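Local coordinates for exocyst complex component EXO70 (Saccharomyces cerevisiae, PDB 2B1E), which serves as a subunit of the exocyst, the complex that tethers secretory vesicles to sites of exocytosis, and takes part in assembly of that complex, at residues Ala312-Phe323 / Phe371-Leu379. Residues are numbered along the deposited sequence; the frame is centred on the assembly and turned at random.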
ATOM      1  N   ALA A 312     -13.345   6.642 -19.789  1.00 21.98           N
ATOM      2  CA  ALA A 312     -12.323   7.220 -18.923  1.00 20.93           C
ATOM      3  C   ALA A 312     -12.871   7.179 -17.503  1.00 19.61           C
ATOM      4  O   ALA A 312     -12.190   6.769 -16.570  1.00 21.45           O
ATOM      5  CB  ALA A 312     -12.025   8.669 -19.330  1.00 21.04           C
ATOM      6  N   THR A 313     -14.123   7.586 -17.358  1.00 19.77           N
ATOM      7  CA  THR A 313     -14.779   7.609 -16.059  1.00 19.97           C
ATOM      8  C   THR A 313     -14.954   6.192 -15.517  1.00 21.45           C
ATOM      9  O   THR A 313     -14.606   5.917 -14.369  1.00 22.11           O
ATOM     10  CB  THR A 313     -16.143   8.328 -16.166  1.00 18.74           C
ATOM     11  OG1 THR A 313     -15.915   9.694 -16.540  1.00 13.17           O
ATOM     12  CG2 THR A 313     -16.894   8.289 -14.843  1.00 18.33           C
ATOM     13  N   VAL A 314     -15.482   5.296 -16.346  1.00 22.94           N
ATOM     14  CA  VAL A 314     -15.674   3.913 -15.929  1.00 26.58           C
ATOM     15  C   VAL A 314     -14.344   3.356 -15.421  1.00 25.83           C
ATOM     16  O   VAL A 314     -14.275   2.805 -14.330  1.00 28.11           O
ATOM     17  CB  VAL A 314     -16.176   3.025 -17.097  1.00 27.44           C
ATOM     18  CG1 VAL A 314     -16.385   1.595 -16.612  1.00 29.40           C
ATOM     19  CG2 VAL A 314     -17.478   3.577 -17.654  1.00 29.19           C
ATOM     20  N   ASP A 315     -13.287   3.523 -16.210  1.00 25.86           N
ATOM     21  CA  ASP A 315     -11.966   3.026 -15.836  1.00 26.50           C
ATOM     22  C   ASP A 315     -11.433   3.662 -14.559  1.00 26.97           C
ATOM     23  O   ASP A 315     -10.939   2.970 -13.668  1.00 25.15           O
ATOM     24  CB  ASP A 315     -10.964   3.278 -16.965  1.00 28.24           C
ATOM     25  CG  ASP A 315      -9.599   2.659 -16.688  1.00 29.64           C
ATOM     26  OD1 ASP A 315      -9.466   1.424 -16.839  1.00 30.55           O
ATOM     27  OD2 ASP A 315      -8.663   3.403 -16.314  1.00 28.82           O
ATOM     28  N   THR A 316     -11.522   4.987 -14.479  1.00 27.38           N
ATOM     29  CA  THR A 316     -11.026   5.705 -13.312  1.00 26.52           C
ATOM     30  C   THR A 316     -11.663   5.247 -12.001  1.00 26.76           C
ATOM     31  O   THR A 316     -10.969   5.089 -10.997  1.00 27.32           O
ATOM     32  CB  THR A 316     -11.232   7.234 -13.464  1.00 25.45           C
ATOM     33  OG1 THR A 316     -10.504   7.701 -14.606  1.00 24.87           O
ATOM     34  CG2 THR A 316     -10.720   7.972 -12.233  1.00 27.25           C
ATOM     35  N   MET A 317     -12.973   5.029 -11.997  1.00 26.43           N
ATOM     36  CA  MET A 317     -13.630   4.607 -10.764  1.00 26.84           C
ATOM     37  C   MET A 317     -13.329   3.150 -10.416  1.00 29.07           C
ATOM     38  O   MET A 317     -13.181   2.808  -9.241  1.00 28.94           O
ATOM     39  CB  MET A 317     -15.137   4.847 -10.850  1.00 25.08           C
ATOM     40  CG  MET A 317     -15.505   6.328 -10.936  1.00 24.95           C
ATOM     41  SD  MET A 317     -14.662   7.382  -9.724  1.00 19.56           S
ATOM     42  CE  MET A 317     -13.363   7.981 -10.635  1.00 25.98           C
ATOM     43  N   SER A 318     -13.222   2.295 -11.427  1.00 30.01           N
ATOM     44  CA  SER A 318     -12.903   0.895 -11.176  1.00 31.37           C
ATOM     45  C   SER A 318     -11.544   0.878 -10.479  1.00 32.00           C
ATOM     46  O   SER A 318     -11.339   0.164  -9.496  1.00 33.43           O
ATOM     47  CB  SER A 318     -12.819   0.120 -12.492  1.00 32.06           C
ATOM     48  OG  SER A 318     -12.545  -1.253 -12.258  1.00 34.38           O
ATOM     49  N   ARG A 319     -10.627   1.689 -10.992  1.00 31.91           N
ATOM     50  CA  ARG A 319      -9.283   1.794 -10.437  1.00 32.49           C
ATOM     51  C   ARG A 319      -9.329   2.252  -8.980  1.00 31.60           C
ATOM     52  O   ARG A 319      -8.722   1.630  -8.105  1.00 29.93           O
ATOM     53  CB  ARG A 319      -8.449   2.769 -11.276  1.00 34.35           C
ATOM     54  CG  ARG A 319      -7.065   3.082 -10.720  1.00 38.61           C
ATOM     55  CD  ARG A 319      -6.173   1.849 -10.630  1.00 42.06           C
ATOM     56  NE  ARG A 319      -5.956   1.208 -11.926  1.00 43.24           N
ATOM     57  CZ  ARG A 319      -5.151   0.166 -12.113  1.00 46.26           C
ATOM     58  NH1 ARG A 319      -4.484  -0.350 -11.090  1.00 46.81           N
ATOM     59  NH2 ARG A 319      -5.013  -0.367 -13.320  1.00 49.12           N
ATOM     60  N   LEU A 320     -10.043   3.345  -8.722  1.00 31.40           N
ATOM     61  CA  LEU A 320     -10.168   3.859  -7.361  1.00 31.46           C
ATOM     62  C   LEU A 320     -10.883   2.817  -6.500  1.00 32.50           C
ATOM     63  O   LEU A 320     -10.596   2.673  -5.307  1.00 32.05           O
ATOM     64  CB  LEU A 320     -10.954   5.179  -7.353  1.00 29.04           C
ATOM     65  CG  LEU A 320     -10.276   6.385  -8.010  1.00 27.88           C
ATOM     66  CD1 LEU A 320     -11.190   7.600  -7.933  1.00 26.17           C
ATOM     67  CD2 LEU A 320      -8.950   6.672  -7.312  1.00 27.92           C
ATOM     68  N   ARG A 321     -11.805   2.090  -7.125  1.00 34.84           N
ATOM     69  CA  ARG A 321     -12.578   1.049  -6.456  1.00 37.67           C
ATOM     70  C   ARG A 321     -11.649  -0.055  -5.965  1.00 38.24           C
ATOM     71  O   ARG A 321     -11.878  -0.649  -4.913  1.00 38.03           O
ATOM     72  CB  ARG A 321     -13.607   0.458  -7.425  1.00 39.83           C
ATOM     73  CG  ARG A 321     -14.556  -0.575  -6.812  1.00 43.89           C
ATOM     74  CD  ARG A 321     -15.416   0.050  -5.729  1.00 46.37           C
ATOM     75  NE  ARG A 321     -16.655  -0.692  -5.492  1.00 48.33           N
ATOM     76  CZ  ARG A 321     -16.755  -1.796  -4.758  1.00 49.12           C
ATOM     77  NH1 ARG A 321     -15.686  -2.317  -4.163  1.00 48.85           N
ATOM     78  NH2 ARG A 321     -17.937  -2.383  -4.622  1.00 49.74           N
ATOM     79  N   LYS A 322     -10.600  -0.325  -6.733  1.00 38.96           N
ATOM     80  CA  LYS A 322      -9.643  -1.358  -6.362  1.00 40.06           C
ATOM     81  C   LYS A 322      -8.714  -0.819  -5.278  1.00 39.67           C
ATOM     82  O   LYS A 322      -8.315  -1.548  -4.367  1.00 40.65           O
ATOM     83  CB  LYS A 322      -8.840  -1.801  -7.586  1.00 40.84           C
ATOM     84  CG  LYS A 322      -9.701  -2.287  -8.748  1.00 44.23           C
ATOM     85  CD  LYS A 322      -8.855  -2.779  -9.914  1.00 45.70           C
ATOM     86  CE  LYS A 322      -9.701  -3.000 -11.159  1.00 47.76           C
ATOM     87  NZ  LYS A 322     -10.843  -3.928 -10.918  1.00 49.07           N
ATOM     88  N   PHE A 323      -8.380   0.463  -5.383  1.00 38.63           N
ATOM     89  CA  PHE A 323      -7.522   1.128  -4.410  1.00 37.22           C
ATOM     90  C   PHE A 323      -8.175   1.039  -3.032  1.00 37.48           C
ATOM     91  O   PHE A 323      -7.510   0.763  -2.037  1.00 38.74           O
ATOM     92  CB  PHE A 323      -7.345   2.600  -4.786  1.00 36.34           C
ATOM     93  CG  PHE A 323      -6.074   2.903  -5.520  1.00 35.43           C
ATOM     94  CD1 PHE A 323      -4.879   3.071  -4.828  1.00 34.92           C
ATOM     95  CD2 PHE A 323      -6.072   3.047  -6.905  1.00 35.13           C
ATOM     96  CE1 PHE A 323      -3.699   3.380  -5.503  1.00 33.60           C
ATOM     97  CE2 PHE A 323      -4.895   3.356  -7.591  1.00 34.56           C
ATOM     98  CZ  PHE A 323      -3.707   3.523  -6.889  1.00 34.03           C
ATOM     99  N   PHE A 371      -6.023  12.460  -2.020  1.00 29.82           N
ATOM    100  CA  PHE A 371      -5.672  11.729  -3.234  1.00 27.50           C
ATOM    101  C   PHE A 371      -6.907  11.325  -4.033  1.00 27.04           C
ATOM    102  O   PHE A 371      -6.953  11.499  -5.247  1.00 26.79           O
ATOM    103  CB  PHE A 371      -4.879  10.462  -2.895  1.00 26.05           C
ATOM    104  CG  PHE A 371      -4.686   9.544  -4.068  1.00 24.56           C
ATOM    105  CD1 PHE A 371      -3.862   9.911  -5.126  1.00 23.49           C
ATOM    106  CD2 PHE A 371      -5.374   8.338  -4.141  1.00 24.18           C
ATOM    107  CE1 PHE A 371      -3.726   9.092  -6.242  1.00 22.61           C
ATOM    108  CE2 PHE A 371      -5.246   7.508  -5.257  1.00 24.49           C
ATOM    109  CZ  PHE A 371      -4.420   7.888  -6.311  1.00 23.99           C
ATOM    110  N   ILE A 372      -7.901  10.765  -3.352  1.00 25.61           N
ATOM    111  CA  ILE A 372      -9.111  10.340  -4.037  1.00 25.34           C
ATOM    112  C   ILE A 372      -9.813  11.554  -4.633  1.00 23.44           C
ATOM    113  O   ILE A 372     -10.241  11.525  -5.786  1.00 20.97           O
ATOM    114  CB  ILE A 372     -10.078   9.618  -3.078  1.00 25.50           C
ATOM    115  CG1 ILE A 372      -9.328   8.515  -2.319  1.00 28.97           C
ATOM    116  CG2 ILE A 372     -11.248   9.035  -3.854  1.00 25.39           C
ATOM    117  CD1 ILE A 372      -8.525   7.584  -3.203  1.00 30.82           C
ATOM    118  N   SER A 373      -9.918  12.616  -3.838  1.00 23.75           N
ATOM    119  CA  SER A 373     -10.559  13.850  -4.275  1.00 22.66           C
ATOM    120  C   SER A 373      -9.777  14.458  -5.438  1.00 22.08           C
ATOM    121  O   SER A 373     -10.367  14.992  -6.376  1.00 20.97           O
ATOM    122  CB  SER A 373     -10.642  14.851  -3.112  1.00 23.42           C
ATOM    123  OG  SER A 373     -11.610  14.452  -2.147  1.00 20.36           O
ATOM    124  N   ASP A 374      -8.452  14.371  -5.378  1.00 21.80           N
ATOM    125  CA  ASP A 374      -7.616  14.906  -6.449  1.00 24.94           C
ATOM    126  C   ASP A 374      -7.863  14.124  -7.737  1.00 23.70           C
ATOM    127  O   ASP A 374      -7.889  14.701  -8.826  1.00 25.52           O
ATOM    128  CB  ASP A 374      -6.135  14.829  -6.072  1.00 25.78           C
ATOM    129  CG  ASP A 374      -5.709  15.955  -5.150  1.00 27.77           C
ATOM    130  OD1 ASP A 374      -6.541  16.840  -4.860  1.00 27.67           O
ATOM    131  OD2 ASP A 374      -4.536  15.959  -4.720  1.00 29.37           O
ATOM    132  N   CYS A 375      -8.055  12.814  -7.603  1.00 21.80           N
ATOM    133  CA  CYS A 375      -8.318  11.952  -8.750  1.00 22.84           C
ATOM    134  C   CYS A 375      -9.631  12.321  -9.436  1.00 22.34           C
ATOM    135  O   CYS A 375      -9.703  12.392 -10.667  1.00 20.99           O
ATOM    136  CB  CYS A 375      -8.369  10.480  -8.314  1.00 23.70           C
ATOM    137  SG  CYS A 375      -6.744   9.690  -8.070  1.00 27.35           S
ATOM    138  N   ILE A 376     -10.674  12.545  -8.640  1.00 21.09           N
ATOM    139  CA  ILE A 376     -11.974  12.903  -9.190  1.00 19.53           C
ATOM    140  C   ILE A 376     -11.914  14.297  -9.808  1.00 19.65           C
ATOM    141  O   ILE A 376     -12.540  14.545 -10.836  1.00 18.93           O
ATOM    142  CB  ILE A 376     -13.069  12.815  -8.107  1.00 20.14           C
ATOM    143  CG1 ILE A 376     -13.181  11.361  -7.633  1.00 20.16           C
ATOM    144  CG2 ILE A 376     -14.411  13.270  -8.666  1.00 18.13           C
ATOM    145  CD1 ILE A 376     -14.014  11.183  -6.377  1.00 22.31           C
ATOM    146  N   ASP A 377     -11.150  15.202  -9.197  1.00 18.66           N
ATOM    147  CA  ASP A 377     -10.997  16.547  -9.749  1.00 19.18           C
ATOM    148  C   ASP A 377     -10.314  16.454 -11.115  1.00 19.42           C
ATOM    149  O   ASP A 377     -10.702  17.131 -12.076  1.00 19.34           O
ATOM    150  CB  ASP A 377     -10.116  17.423  -8.851  1.00 20.28           C
ATOM    151  CG  ASP A 377     -10.882  18.074  -7.713  1.00 23.21           C
ATOM    152  OD1 ASP A 377     -12.128  17.992  -7.684  1.00 22.60           O
ATOM    153  OD2 ASP A 377     -10.218  18.684  -6.845  1.00 25.58           O
ATOM    154  N   THR A 378      -9.278  15.623 -11.186  1.00 15.51           N
ATOM    155  CA  THR A 378      -8.516  15.455 -12.416  1.00 15.29           C
ATOM    156  C   THR A 378      -9.386  14.885 -13.525  1.00 14.28           C
ATOM    157  O   THR A 378      -9.282  15.297 -14.676  1.00 14.84           O
ATOM    158  CB  THR A 378      -7.290  14.539 -12.179  1.00 15.85           C
ATOM    159  OG1 THR A 378      -6.499  15.091 -11.119  1.00 15.14           O
ATOM    160  CG2 THR A 378      -6.438  14.436 -13.448  1.00 16.73           C
ATOM    161  N   LEU A 379     -10.242  13.934 -13.178  1.00 14.91           N
ATOM    162  CA  LEU A 379     -11.144  13.335 -14.158  1.00 15.59           C
ATOM    163  C   LEU A 379     -12.112  14.380 -14.724  1.00 16.68           C
ATOM    164  O   LEU A 379     -12.268  14.516 -15.942  1.00 16.23           O
ATOM    165  CB  LEU A 379     -11.948  12.202 -13.512  1.00 14.11           C
ATOM    166  CG  LEU A 379     -13.066  11.614 -14.377  1.00 13.41           C
ATOM    167  CD1 LEU A 379     -12.478  10.921 -15.621  1.00 12.72           C
ATOM    168  CD2 LEU A 379     -13.866  10.636 -13.544  1.00 15.54           C
TER
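Leu379 and Leu320 each act as a knob in a hole of the opposite helix. Leu379 sits among Ala312, Thr313, Thr316 and Met317. Its CD2 lies 3.7 Å from Thr313 OG1, the side chains crossing at about a right angle. The bent chain of Met317 brings its CE to 4.0 Å from CD2 of Leu379. CD1 of Leu379 faces Thr316 OG1 at 3.9 Å, the side chains sliding past each other in opposite directions. Leu379 CG stands anti to the backbone N (chi1 172°), which carries both methyls across to this hole.

Leu320 fills the second hole, among Phe371, Ile372, Cys375 and Ile376. Its CD2 meets Cys375 SG at 3.8 Å, and its CD1 reaches CG1 of Ile376. One turn past Leu320, at the C-terminal end of helix 311-323, a face of Phe323 receives the edge of Phe371 (planes at 56°, centroids 5.6 Å apart). Cys375 SG lies over a face of Phe371, toward the rim.

Both threonine hydroxyls beside Leu379 have partners away from it. Thr316 OG1 donates to Ala312 O, 2.8 Å away, from above the carbonyl plane; Thr316 N reaches the same oxygen from the opposite face. Thr313 OG1 is hydrogen-bonded to Asn420 ND2, on helix 410-429.

Segments 312-323 and 371-379 run almost antiparallel (174°), their axes 11.0 Å apart at closest approach. This packing joins helices 311-323 and 364-391 in the C-terminal region of Exo70's elongated stack of helical bundles. Helix 268-299 touches Thr316 and Cys375, while Val424 of helix 410-429 touches Met317, Ile376 and Leu379. Helix 440-473 packs on Ile376 through Leu445 and Leu448.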